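PDB 2NZJ: GTP-binding protein REM 1 from Homo sapiens, which binds guanine nucleotides as a Ras-family GTP-binding protein and probably hydrolyses GTP, here holding GDP with a magnesium ion. Local coordinates for residues Lys17-Ala25 and Ala150-Phe160. Numbering follows the deposited sequence.
Sequences KTSLASLFA and ATLQHNVAELF. With MG (magnesium ion), chain E; GDP (guanosine-5'-diphosphate), chain G.
Leu23 lies against Val156, Ala150 and Gln153, so that one leucine joins its helix to both a loop and a second helix. Leu23 CB packs against Val156 CG1 at 3.9 Å. Beyond CG the branches part: Leu23 CD1 lies 3.9 Å from Ala150 CB and also meets the backbone of that residue and Val156 CG2, while Leu23 CD2 reaches Gln153 OE1 at 3.7 Å, the two side chains crossing nearly at a right angle. With CG anti to the carbonyl carbon (chi1 -72°), the fork of Leu23 is directed into this corner. One turn back, Leu20 CD2 touches Val156 CG2 at 4.0 Å and the methyl of Ala150. The next residue after Leu23, Phe24, sets its CB over one face of the Phe160 ring, 3.9 Å from the centroid, a CH-pi contact; Leu159 CD2 lies over the opposite face, toward the rim, and the two aromatic planes are inclined at 33°. No hydrogen bond crosses between the segments, whose helices run almost perpendicular, at 84°. GDP supplies the polar link: Ser19 N and OG both donate to O2A of its alpha phosphate, Ala150 N donates to guanine O6 at 2.8 Å, and Thr18 OG1 joins O2B on the magnesium. The apolar contacts thus lie between the helix that follows the P-loop and the G5 loop that meets guanine O6, as in Ras-like G domains.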
ATOM      1  N   LYS A  17       1.572  -2.945  -7.960  1.00 19.69           N
ATOM      2  CA  LYS A  17       2.288  -3.035  -6.674  1.00 19.27           C
ATOM      3  C   LYS A  17       3.790  -2.814  -6.835  1.00 19.01           C
ATOM      4  O   LYS A  17       4.385  -1.987  -6.141  1.00 19.24           O
ATOM      5  CB  LYS A  17       2.044  -4.407  -6.028  1.00 19.53           C
ATOM      6  CG  LYS A  17       0.604  -4.659  -5.646  1.00 18.71           C
ATOM      7  CD  LYS A  17       0.460  -5.888  -4.767  1.00 18.37           C
ATOM      8  CE  LYS A  17       0.756  -7.180  -5.552  1.00 18.50           C
ATOM      9  NZ  LYS A  17      -0.107  -7.384  -6.738  1.00 16.98           N
ATOM     10  N   THR A  18       4.401  -3.549  -7.759  1.00 18.59           N
ATOM     11  CA  THR A  18       5.814  -3.397  -8.013  1.00 18.39           C
ATOM     12  C   THR A  18       6.152  -1.987  -8.534  1.00 18.53           C
ATOM     13  O   THR A  18       7.183  -1.426  -8.185  1.00 18.98           O
ATOM     14  CB  THR A  18       6.344  -4.524  -8.943  1.00 18.45           C
ATOM     15  OG1 THR A  18       6.170  -5.793  -8.294  1.00 16.45           O
ATOM     16  CG2 THR A  18       7.867  -4.328  -9.288  1.00 17.70           C
ATOM     17  N   SER A  19       5.284  -1.404  -9.338  1.00 18.59           N
ATOM     18  CA  SER A  19       5.516  -0.056  -9.843  1.00 18.80           C
ATOM     19  C   SER A  19       5.544   0.979  -8.707  1.00 18.95           C
ATOM     20  O   SER A  19       6.460   1.803  -8.635  1.00 19.14           O
ATOM     21  CB  SER A  19       4.459   0.311 -10.872  1.00 18.72           C
ATOM     22  OG  SER A  19       4.394  -0.676 -11.884  1.00 18.17           O
ATOM     23  N   LEU A  20       4.568   0.892  -7.801  1.00 18.78           N
ATOM     24  CA  LEU A  20       4.508   1.774  -6.651  1.00 18.52           C
ATOM     25  C   LEU A  20       5.760   1.605  -5.777  1.00 18.98           C
ATOM     26  O   LEU A  20       6.327   2.576  -5.295  1.00 18.89           O
ATOM     27  CB  LEU A  20       3.240   1.486  -5.833  1.00 18.65           C
ATOM     28  CG  LEU A  20       1.886   1.765  -6.516  1.00 18.29           C
ATOM     29  CD1 LEU A  20       0.751   1.261  -5.668  1.00 18.99           C
ATOM     30  CD2 LEU A  20       1.667   3.227  -6.838  1.00 15.43           C
ATOM     31  N   ALA A  21       6.204   0.366  -5.595  1.00 19.57           N
ATOM     32  CA  ALA A  21       7.404   0.093  -4.800  1.00 19.76           C
ATOM     33  C   ALA A  21       8.668   0.656  -5.433  1.00 19.84           C
ATOM     34  O   ALA A  21       9.520   1.176  -4.714  1.00 19.81           O
ATOM     35  CB  ALA A  21       7.553  -1.413  -4.514  1.00 19.64           C
ATOM     36  N   SER A  22       8.783   0.569  -6.754  1.00 20.14           N
ATOM     37  CA  SER A  22       9.968   1.082  -7.448  1.00 20.85           C
ATOM     38  C   SER A  22      10.062   2.598  -7.372  1.00 20.66           C
ATOM     39  O   SER A  22      11.148   3.151  -7.263  1.00 20.80           O
ATOM     40  CB  SER A  22       9.981   0.677  -8.929  1.00 21.24           C
ATOM     41  OG  SER A  22       9.838  -0.731  -9.081  1.00 23.75           O
ATOM     42  N   LEU A  23       8.928   3.271  -7.472  1.00 20.70           N
ATOM     43  CA  LEU A  23       8.901   4.712  -7.287  1.00 20.65           C
ATOM     44  C   LEU A  23       9.283   5.056  -5.851  1.00 20.69           C
ATOM     45  O   LEU A  23       9.999   6.019  -5.612  1.00 20.40           O
ATOM     46  CB  LEU A  23       7.524   5.287  -7.648  1.00 20.71           C
ATOM     47  CG  LEU A  23       7.203   5.310  -9.156  1.00 20.85           C
ATOM     48  CD1 LEU A  23       5.766   5.812  -9.376  1.00 19.75           C
ATOM     49  CD2 LEU A  23       8.228   6.160  -9.950  1.00 17.66           C
ATOM     50  N   PHE A  24       8.824   4.256  -4.893  1.00 21.07           N
ATOM     51  CA  PHE A  24       9.241   4.454  -3.506  1.00 21.42           C
ATOM     52  C   PHE A  24      10.738   4.242  -3.331  1.00 21.99           C
ATOM     53  O   PHE A  24      11.389   5.001  -2.620  1.00 22.57           O
ATOM     54  CB  PHE A  24       8.487   3.574  -2.526  1.00 20.93           C
ATOM     55  CG  PHE A  24       9.135   3.506  -1.147  1.00 21.32           C
ATOM     56  CD1 PHE A  24       8.953   4.522  -0.224  1.00 20.77           C
ATOM     57  CD2 PHE A  24       9.922   2.418  -0.780  1.00 21.31           C
ATOM     58  CE1 PHE A  24       9.522   4.458   1.015  1.00 20.54           C
ATOM     59  CE2 PHE A  24      10.490   2.349   0.463  1.00 20.91           C
ATOM     60  CZ  PHE A  24      10.298   3.371   1.361  1.00 21.20           C
ATOM     61  N   ALA A  25      11.296   3.226  -3.965  1.00 22.56           N
ATOM     62  CA  ALA A  25      12.730   2.992  -3.852  1.00 23.15           C
ATOM     63  C   ALA A  25      13.531   4.153  -4.487  1.00 23.93           C
ATOM     64  O   ALA A  25      14.627   4.476  -4.028  1.00 24.09           O
ATOM     65  CB  ALA A  25      13.111   1.641  -4.461  1.00 22.21           C
ATOM     66  N   ALA A 150       1.039   5.337 -10.847  1.00 30.79           N
ATOM     67  CA  ALA A 150       2.477   5.159 -10.921  1.00 31.35           C
ATOM     68  C   ALA A 150       3.055   5.703 -12.233  1.00 32.19           C
ATOM     69  O   ALA A 150       4.211   6.131 -12.274  1.00 32.81           O
ATOM     70  CB  ALA A 150       2.838   3.694 -10.754  1.00 31.29           C
ATOM     71  N   THR A 151       2.274   5.678 -13.311  1.00 33.03           N
ATOM     72  CA  THR A 151       2.780   6.129 -14.621  1.00 33.40           C
ATOM     73  C   THR A 151       2.779   7.654 -14.769  1.00 33.56           C
ATOM     74  O   THR A 151       3.611   8.195 -15.497  1.00 33.73           O
ATOM     75  CB  THR A 151       1.994   5.505 -15.788  1.00 33.32           C
ATOM     76  OG1 THR A 151       0.625   5.890 -15.687  1.00 35.99           O
ATOM     77  CG2 THR A 151       2.073   3.994 -15.747  1.00 33.09           C
ATOM     78  N   LEU A 152       1.855   8.341 -14.095  1.00 33.65           N
ATOM     79  CA  LEU A 152       1.886   9.813 -14.016  1.00 33.61           C
ATOM     80  C   LEU A 152       2.644  10.301 -12.793  1.00 33.49           C
ATOM     81  O   LEU A 152       2.826  11.496 -12.618  1.00 33.80           O
ATOM     82  CB  LEU A 152       0.481  10.404 -13.925  1.00 33.78           C
ATOM     83  CG  LEU A 152      -0.357  10.613 -15.165  1.00 34.57           C
ATOM     84  CD1 LEU A 152      -1.446  11.574 -14.739  1.00 35.32           C
ATOM     85  CD2 LEU A 152       0.438  11.156 -16.385  1.00 33.94           C
ATOM     86  N   GLN A 153       3.055   9.381 -11.930  1.00 33.37           N
ATOM     87  CA  GLN A 153       3.692   9.733 -10.646  1.00 33.27           C
ATOM     88  C   GLN A 153       2.799  10.681  -9.842  1.00 32.69           C
ATOM     89  O   GLN A 153       3.203  11.733  -9.418  1.00 32.68           O
ATOM     90  CB  GLN A 153       5.119  10.258 -10.867  1.00 32.94           C
ATOM     91  CG  GLN A 153       5.987   9.187 -11.597  1.00 34.45           C
ATOM     92  CD  GLN A 153       7.437   9.615 -11.930  1.00 34.20           C
ATOM     93  OE1 GLN A 153       8.297   9.655 -11.059  1.00 34.74           O
ATOM     94  NE2 GLN A 153       7.704   9.879 -13.210  1.00 35.17           N
ATOM     95  N   HIS A 154       1.551  10.269  -9.663  1.00 32.40           N
ATOM     96  CA  HIS A 154       0.574  11.071  -8.965  1.00 31.98           C
ATOM     97  C   HIS A 154       0.165  10.376  -7.672  1.00 31.56           C
ATOM     98  O   HIS A 154      -0.228   9.212  -7.689  1.00 31.90           O
ATOM     99  CB  HIS A 154      -0.619  11.294  -9.869  1.00 32.00           C
ATOM    100  CG  HIS A 154      -1.775  11.927  -9.186  1.00 32.61           C
ATOM    101  ND1 HIS A 154      -2.982  11.278  -9.025  1.00 34.87           N
ATOM    102  CD2 HIS A 154      -1.911  13.135  -8.598  1.00 32.31           C
ATOM    103  CE1 HIS A 154      -3.821  12.073  -8.385  1.00 33.46           C
ATOM    104  NE2 HIS A 154      -3.193  13.202  -8.108  1.00 32.62           N
ATOM    105  N   ASN A 155       0.284  11.105  -6.561  1.00 31.10           N
ATOM    106  CA  ASN A 155      -0.083  10.658  -5.212  1.00 30.70           C
ATOM    107  C   ASN A 155       0.752   9.511  -4.671  1.00 30.99           C
ATOM    108  O   ASN A 155       0.374   8.892  -3.663  1.00 31.28           O
ATOM    109  CB  ASN A 155      -1.584  10.325  -5.117  1.00 30.58           C
ATOM    110  CG  ASN A 155      -2.430  11.516  -4.698  1.00 30.39           C
ATOM    111  OD1 ASN A 155      -1.909  12.511  -4.237  1.00 32.53           O
ATOM    112  ND2 ASN A 155      -3.745  11.398  -4.828  1.00 29.29           N
ATOM    113  N   VAL A 156       1.886   9.222  -5.304  1.00 30.69           N
ATOM    114  CA  VAL A 156       2.733   8.133  -4.838  1.00 31.00           C
ATOM    115  C   VAL A 156       3.537   8.557  -3.636  1.00 31.03           C
ATOM    116  O   VAL A 156       3.508   7.883  -2.611  1.00 31.39           O
ATOM    117  CB  VAL A 156       3.650   7.601  -5.942  1.00 31.02           C
ATOM    118  CG1 VAL A 156       4.562   6.506  -5.399  1.00 30.30           C
ATOM    119  CG2 VAL A 156       2.776   7.042  -7.092  1.00 31.70           C
ATOM    120  N   ALA A 157       4.243   9.683  -3.746  1.00 30.70           N
ATOM    121  CA  ALA A 157       4.910  10.258  -2.588  1.00 30.28           C
ATOM    122  C   ALA A 157       3.882  10.470  -1.458  1.00 30.14           C
ATOM    123  O   ALA A 157       4.127  10.118  -0.307  1.00 30.36           O
ATOM    124  CB  ALA A 157       5.602  11.549  -2.939  1.00 30.34           C
ATOM    125  N   GLU A 158       2.720  10.991  -1.801  1.00 29.45           N
ATOM    126  CA  GLU A 158       1.694  11.256  -0.810  1.00 29.73           C
ATOM    127  C   GLU A 158       1.182   9.950  -0.129  1.00 29.51           C
ATOM    128  O   GLU A 158       0.842   9.950   1.059  1.00 28.77           O
ATOM    129  CB  GLU A 158       0.561  12.084  -1.440  1.00 29.87           C
ATOM    130  CG  GLU A 158       0.985  13.518  -1.945  1.00 31.45           C
ATOM    131  CD  GLU A 158       1.843  13.577  -3.287  1.00 33.89           C
ATOM    132  OE1 GLU A 158       2.221  12.535  -3.886  1.00 31.79           O
ATOM    133  OE2 GLU A 158       2.172  14.706  -3.729  1.00 35.91           O
ATOM    134  N   LEU A 159       1.165   8.836  -0.864  1.00 29.30           N
ATOM    135  CA  LEU A 159       0.796   7.542  -0.265  1.00 28.96           C
ATOM    136  C   LEU A 159       1.772   7.164   0.839  1.00 29.38           C
ATOM    137  O   LEU A 159       1.358   6.910   1.991  1.00 29.67           O
ATOM    138  CB  LEU A 159       0.736   6.420  -1.300  1.00 28.72           C
ATOM    139  CG  LEU A 159       0.769   4.983  -0.781  1.00 28.71           C
ATOM    140  CD1 LEU A 159      -0.496   4.697  -0.016  1.00 28.11           C
ATOM    141  CD2 LEU A 159       0.988   3.971  -1.895  1.00 28.12           C
ATOM    142  N   PHE A 160       3.061   7.138   0.509  1.00 29.13           N
ATOM    143  CA  PHE A 160       4.050   6.695   1.489  1.00 29.20           C
ATOM    144  C   PHE A 160       4.253   7.689   2.625  1.00 28.85           C
ATOM    145  O   PHE A 160       4.417   7.282   3.751  1.00 29.53           O
ATOM    146  CB  PHE A 160       5.345   6.302   0.801  1.00 29.22           C
ATOM    147  CG  PHE A 160       5.178   5.119  -0.093  1.00 29.23           C
ATOM    148  CD1 PHE A 160       5.173   3.832   0.441  1.00 29.16           C
ATOM    149  CD2 PHE A 160       4.940   5.286  -1.453  1.00 28.13           C
ATOM    150  CE1 PHE A 160       4.994   2.718  -0.388  1.00 29.40           C
ATOM    151  CE2 PHE A 160       4.759   4.200  -2.281  1.00 28.35           C
ATOM    152  CZ  PHE A 160       4.788   2.903  -1.755  1.00 28.99           C
TER
HETATM  153 MG    MG E 252       4.799  -7.220  -9.155  1.00 37.10          MG
HETATM  154  PB  GDP G1001       1.992  -5.805  -9.842  1.00 32.47           P
HETATM  155  O1B GDP G1001       0.847  -5.459  -8.927  1.00 32.09           O
HETATM  156  O2B GDP G1001       3.332  -5.672  -9.202  1.00 29.89           O
HETATM  157  O3B GDP G1001       1.754  -7.241 -10.277  1.00 35.38           O
HETATM  158  O3A GDP G1001       1.812  -4.801 -11.055  1.00 33.98           O
HETATM  159  PA  GDP G1001       3.073  -4.195 -11.815  1.00 35.16           P
HETATM  160  O1A GDP G1001       4.001  -5.312 -12.197  1.00 35.30           O
HETATM  161  O2A GDP G1001       3.765  -3.134 -11.019  1.00 34.45           O
HETATM  162  O5' GDP G1001       2.357  -3.478 -13.056  1.00 34.03           O
HETATM  163  C5' GDP G1001       1.468  -4.185 -13.922  1.00 34.28           C
HETATM  164  C4' GDP G1001       1.314  -3.383 -15.216  1.00 37.03           C
HETATM  165  O4' GDP G1001       0.453  -2.228 -14.999  1.00 36.56           O
HETATM  166  C3' GDP G1001       2.662  -2.841 -15.734  1.00 37.76           C
HETATM  167  O3' GDP G1001       2.796  -2.985 -17.160  1.00 41.47           O
HETATM  168  C2' GDP G1001       2.623  -1.364 -15.375  1.00 37.59           C
HETATM  169  O2' GDP G1001       3.321  -0.542 -16.305  1.00 40.17           O
HETATM  170  C1' GDP G1001       1.142  -1.023 -15.332  1.00 36.34           C
HETATM  171  N9  GDP G1001       0.845  -0.008 -14.304  1.00 36.66           N
HETATM  172  C8  GDP G1001       1.208   0.004 -12.997  1.00 37.19           C
HETATM  173  N7  GDP G1001       0.720   1.098 -12.354  1.00 35.78           N
HETATM  174  C5  GDP G1001       0.034   1.783 -13.261  1.00 35.79           C
HETATM  175  C6  GDP G1001      -0.712   3.040 -13.272  1.00 36.86           C
HETATM  176  O6  GDP G1001      -0.788   3.697 -12.212  1.00 36.67           O
HETATM  177  N1  GDP G1001      -1.288   3.417 -14.431  1.00 36.72           N
HETATM  178  C2  GDP G1001      -1.178   2.700 -15.570  1.00 36.67           C
HETATM  179  N2  GDP G1001      -1.766   3.100 -16.729  1.00 36.34           N
HETATM  180  N3  GDP G1001      -0.486   1.546 -15.624  1.00 37.24           N
HETATM  181  C4  GDP G1001       0.118   1.062 -14.527  1.00 36.60           C
HETATM  182  O   HOH W   1       5.361  -6.921 -10.850  1.00 31.91           O
HETATM  183  O   HOH W   2       6.284  -8.582  -8.808  1.00 25.57           O
HETATM  184  O   HOH W   3       4.410  -7.548  -7.180  1.00 31.93           O
HETATM  185  O   HOH W   4       3.659  -8.702  -9.303  1.00 27.56           O